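Local coordinates for lactate dehydrogenase, adjacent gene encodes predicted malate dehydrogenase (Cryptosporidium parvum, PDB 4ND4), which probably catalyses the NAD-dependent interconversion of (S)-lactate and pyruvate, as an L-lactate dehydrogenase of the LDH/MDH superfamily, at residues D88-L93 with I120-D125. Numbering follows the deposited sequence.
Sequences DDRSEL and ITNPLD. With NAD (nicotinamide-adenine-dinucleotide), chain C; PYR (pyruvic acid), chain D.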
loop_
_atom_site.group_PDB
_atom_site.type_symbol
_atom_site.label_atom_id
_atom_site.label_comp_id
_atom_site.label_asym_id
_atom_site.label_seq_id
_atom_site.Cartn_x
_atom_site.Cartn_y
_atom_site.Cartn_z
ATOM N N ASP A 88 -30.089 24.950 -0.822
ATOM C CA ASP A 88 -29.386 25.880 0.073
ATOM C C ASP A 88 -28.896 25.237 1.370
ATOM O O ASP A 88 -27.888 25.669 1.926
ATOM C CB ASP A 88 -30.300 27.058 0.431
ATOM C CG ASP A 88 -30.738 27.852 -0.783
ATOM O OD1 ASP A 88 -29.891 28.131 -1.658
ATOM O OD2 ASP A 88 -31.934 28.206 -0.860
ATOM N N ASP A 89 -29.616 24.231 1.863
ATOM C CA ASP A 89 -29.299 23.616 3.147
ATOM C C ASP A 89 -29.514 22.105 3.118
ATOM O O ASP A 89 -30.462 21.620 2.505
ATOM C CB ASP A 89 -30.164 24.241 4.242
ATOM C CG ASP A 89 -29.652 23.935 5.636
ATOM O OD1 ASP A 89 -29.835 22.794 6.109
ATOM O OD2 ASP A 89 -29.069 24.843 6.264
ATOM N N ARG A 90 -28.642 21.377 3.814
ATOM C CA ARG A 90 -28.727 19.918 3.906
ATOM C C ARG A 90 -30.021 19.432 4.577
ATOM O O ARG A 90 -30.409 18.276 4.406
ATOM C CB ARG A 90 -27.533 19.361 4.689
ATOM C CG ARG A 90 -26.156 19.597 4.072
ATOM C CD ARG A 90 -25.082 19.257 5.097
ATOM N NE ARG A 90 -23.709 19.471 4.637
ATOM C CZ ARG A 90 -23.023 20.612 4.740
ATOM N NH1 ARG A 90 -23.573 21.706 5.264
ATOM N NH2 ARG A 90 -21.769 20.665 4.301
ATOM N N SER A 91 -30.673 20.308 5.344
ATOM C CA SER A 91 -31.927 19.981 6.037
ATOM C C SER A 91 -33.117 19.749 5.110
ATOM O O SER A 91 -34.121 19.193 5.532
ATOM C CB SER A 91 -32.302 21.099 7.009
ATOM O OG SER A 91 -31.290 21.281 7.976
ATOM N N GLU A 92 -33.013 20.187 3.861
ATOM C CA GLU A 92 -34.093 20.015 2.893
ATOM C C GLU A 92 -34.484 18.545 2.691
ATOM O O GLU A 92 -35.621 18.255 2.344
ATOM C CB GLU A 92 -33.706 20.645 1.558
ATOM C CG GLU A 92 -33.610 22.163 1.617
ATOM C CD GLU A 92 -32.830 22.754 0.462
ATOM O OE1 GLU A 92 -32.256 23.850 0.639
ATOM O OE2 GLU A 92 -32.783 22.127 -0.619
ATOM N N LEU A 93 -33.549 17.628 2.933
ATOM C CA LEU A 93 -33.804 16.195 2.788
ATOM C C LEU A 93 -34.312 15.548 4.077
ATOM O O LEU A 93 -34.471 14.332 4.130
ATOM C CB LEU A 93 -32.521 15.478 2.361
ATOM C CG LEU A 93 -31.760 16.049 1.164
ATOM C CD1 LEU A 93 -30.408 15.361 1.027
ATOM C CD2 LEU A 93 -32.579 15.912 -0.111
ATOM N N ILE A 120 -24.111 8.314 6.876
ATOM C CA ILE A 120 -23.629 9.379 5.986
ATOM C C ILE A 120 -24.778 10.276 5.513
ATOM O O ILE A 120 -24.594 11.480 5.324
ATOM C CB ILE A 120 -22.874 8.788 4.780
ATOM C CG1 ILE A 120 -21.669 7.990 5.281
ATOM C CG2 ILE A 120 -22.445 9.889 3.815
ATOM C CD1 ILE A 120 -20.885 7.294 4.196
ATOM N N THR A 121 -25.955 9.676 5.334
ATOM C CA THR A 121 -27.184 10.362 4.936
ATOM C C THR A 121 -27.402 11.706 5.638
ATOM O O THR A 121 -27.326 11.792 6.864
ATOM C CB THR A 121 -28.396 9.451 5.235
ATOM O OG1 THR A 121 -28.191 8.170 4.623
ATOM C CG2 THR A 121 -29.686 10.062 4.722
ATOM N N ASN A 122 -27.682 12.743 4.848
ATOM C CA ASN A 122 -27.957 14.086 5.375
ATOM C C ASN A 122 -29.437 14.301 5.703
ATOM O O ASN A 122 -30.296 13.635 5.116
ATOM C CB ASN A 122 -27.494 15.158 4.382
ATOM C CG ASN A 122 -26.066 15.611 4.634
ATOM O OD1 ASN A 122 -25.655 15.774 5.781
ATOM N ND2 ASN A 122 -25.311 15.836 3.562
ATOM N N PRO A 123 -29.746 15.222 6.643
ATOM C CA PRO A 123 -28.827 16.038 7.452
ATOM C C PRO A 123 -28.156 15.200 8.542
ATOM O O PRO A 123 -28.823 14.712 9.458
ATOM C CB PRO A 123 -29.740 17.110 8.057
ATOM C CG PRO A 123 -31.085 16.471 8.117
ATOM C CD PRO A 123 -31.157 15.536 6.939
ATOM N N LEU A 124 -26.839 15.063 8.430
ATOM C CA LEU A 124 -26.069 14.032 9.137
ATOM C C LEU A 124 -26.385 13.856 10.626
ATOM O O LEU A 124 -26.800 12.776 11.048
ATOM C CB LEU A 124 -24.570 14.307 8.956
ATOM C CG LEU A 124 -23.542 13.285 9.459
ATOM C CD1 LEU A 124 -23.201 13.472 10.931
ATOM C CD2 LEU A 124 -23.984 11.856 9.172
ATOM N N ASP A 125 -26.181 14.901 11.417
ATOM C CA ASP A 125 -26.265 14.776 12.880
ATOM C C ASP A 125 -27.652 14.349 13.338
ATOM O O ASP A 125 -27.786 13.504 14.228
ATOM C CB ASP A 125 -25.854 16.083 13.560
ATOM C CG ASP A 125 -24.442 16.498 13.200
ATOM O OD1 ASP A 125 -23.494 16.062 13.888
ATOM O OD2 ASP A 125 -24.286 17.248 12.214
HETATM P PA NAD C . -27.246 9.279 -4.535
HETATM O O1A NAD C . -26.182 9.163 -5.586
HETATM O O2A NAD C . -28.605 9.805 -4.910
HETATM O O5B NAD C . -27.441 7.836 -3.877
HETATM C C5B NAD C . -28.532 7.534 -3.020
HETATM C C4B NAD C . -28.906 6.077 -3.238
HETATM O O4B NAD C . -29.812 5.673 -2.214
HETATM C C3B NAD C . -29.604 5.818 -4.572
HETATM O O3B NAD C . -28.875 4.866 -5.357
HETATM C C2B NAD C . -30.969 5.272 -4.200
HETATM O O2B NAD C . -31.419 4.231 -5.071
HETATM C C1B NAD C . -30.742 4.760 -2.789
HETATM N N9A NAD C . -31.975 4.656 -1.978
HETATM C C8A NAD C . -33.060 5.457 -1.996
HETATM N N7A NAD C . -33.981 5.012 -1.104
HETATM C C5A NAD C . -33.488 3.915 -0.509
HETATM C C6A NAD C . -33.939 2.958 0.522
HETATM N N6A NAD C . -35.148 3.088 1.121
HETATM N N1A NAD C . -33.096 1.952 0.850
HETATM C C2A NAD C . -31.891 1.797 0.271
HETATM N N3A NAD C . -31.426 2.631 -0.674
HETATM C C4A NAD C . -32.163 3.687 -1.091
HETATM O O3 NAD C . -26.727 10.161 -3.275
HETATM P PN NAD C . -25.177 10.284 -2.833
HETATM O O1N NAD C . -24.509 11.319 -3.693
HETATM O O2N NAD C . -24.570 8.908 -2.755
HETATM O O5D NAD C . -25.315 10.838 -1.331
HETATM C C5D NAD C . -25.956 10.023 -0.356
HETATM C C4D NAD C . -26.283 10.832 0.896
HETATM O O4D NAD C . -25.073 11.263 1.530
HETATM C C3D NAD C . -27.087 12.095 0.621
HETATM O O3D NAD C . -28.085 12.221 1.638
HETATM C C2D NAD C . -26.066 13.216 0.722
HETATM O O2D NAD C . -26.641 14.479 1.076
HETATM C C1D NAD C . -25.156 12.665 1.809
HETATM N N1N NAD C . -23.811 13.253 1.935
HETATM C C2N NAD C . -23.315 13.363 3.179
HETATM C C3N NAD C . -22.054 13.903 3.426
HETATM C C7N NAD C . -21.502 14.020 4.821
HETATM O O7N NAD C . -20.476 14.660 4.998
HETATM N N7N NAD C . -22.099 13.426 5.856
HETATM C C4N NAD C . -21.297 14.326 2.341
HETATM C C5N NAD C . -21.822 14.208 1.059
HETATM C C6N NAD C . -23.089 13.660 0.877
HETATM C C PYR D . -20.835 17.819 2.128
HETATM O O PYR D . -20.239 17.589 1.056
HETATM O OXT PYR D . -20.278 18.366 3.098
HETATM C CA PYR D . -22.226 17.440 2.256
HETATM O O3 PYR D . -22.623 17.027 3.331
HETATM C CB PYR D . -23.132 17.573 1.069
#
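Arg90 and Asn122 meet at the pyruvate keto oxygen, PYR O3, which takes one N-H from each: Arg90 NE at 3.0 Å and Asn122 ND2 at 2.9 Å. Arg90 NH2 continues to PYR OXT, in the guanidinium plane and nearly straight (173°), so one arginine holds both keto group and carboxylate. With a charged arginine and a neutral amide both donating to O3, the carbonyl is probably polarised, consistent with hydride transfer from the cofactor. The arginine chain, extended from CG to NE (chi3 -179°), carries the guanidinium to the substrate. The Asn122 amide is held by an Asx turn, Leu124 N giving to OD1 at 3.0 Å, while ND2 also bonds NAD O2D, tying substrate to cofactor. Ile120 O accepts from the carboxamide nitrogen, NAD N7N.

No hydrogen bond joins the segments directly; they touch by van der Waals contact. Arg90 CD lies 3.6 Å from Asn122 OD1, guanidinium and amide planes 68° apart, and Pro123, after a cis peptide bond, sets its CB 4.1 Å from Ser91 CA.

Together the loops line the active site at the nicotinamide end of the Rossmann domain: 88-93 leads into helix 94-111, whose Asn97 bonds Asn122 O, while 120-123 joins strand 116-119 to helix 124-135, where Asp125 bonds the backbone N of His177, the predicted proton acceptor.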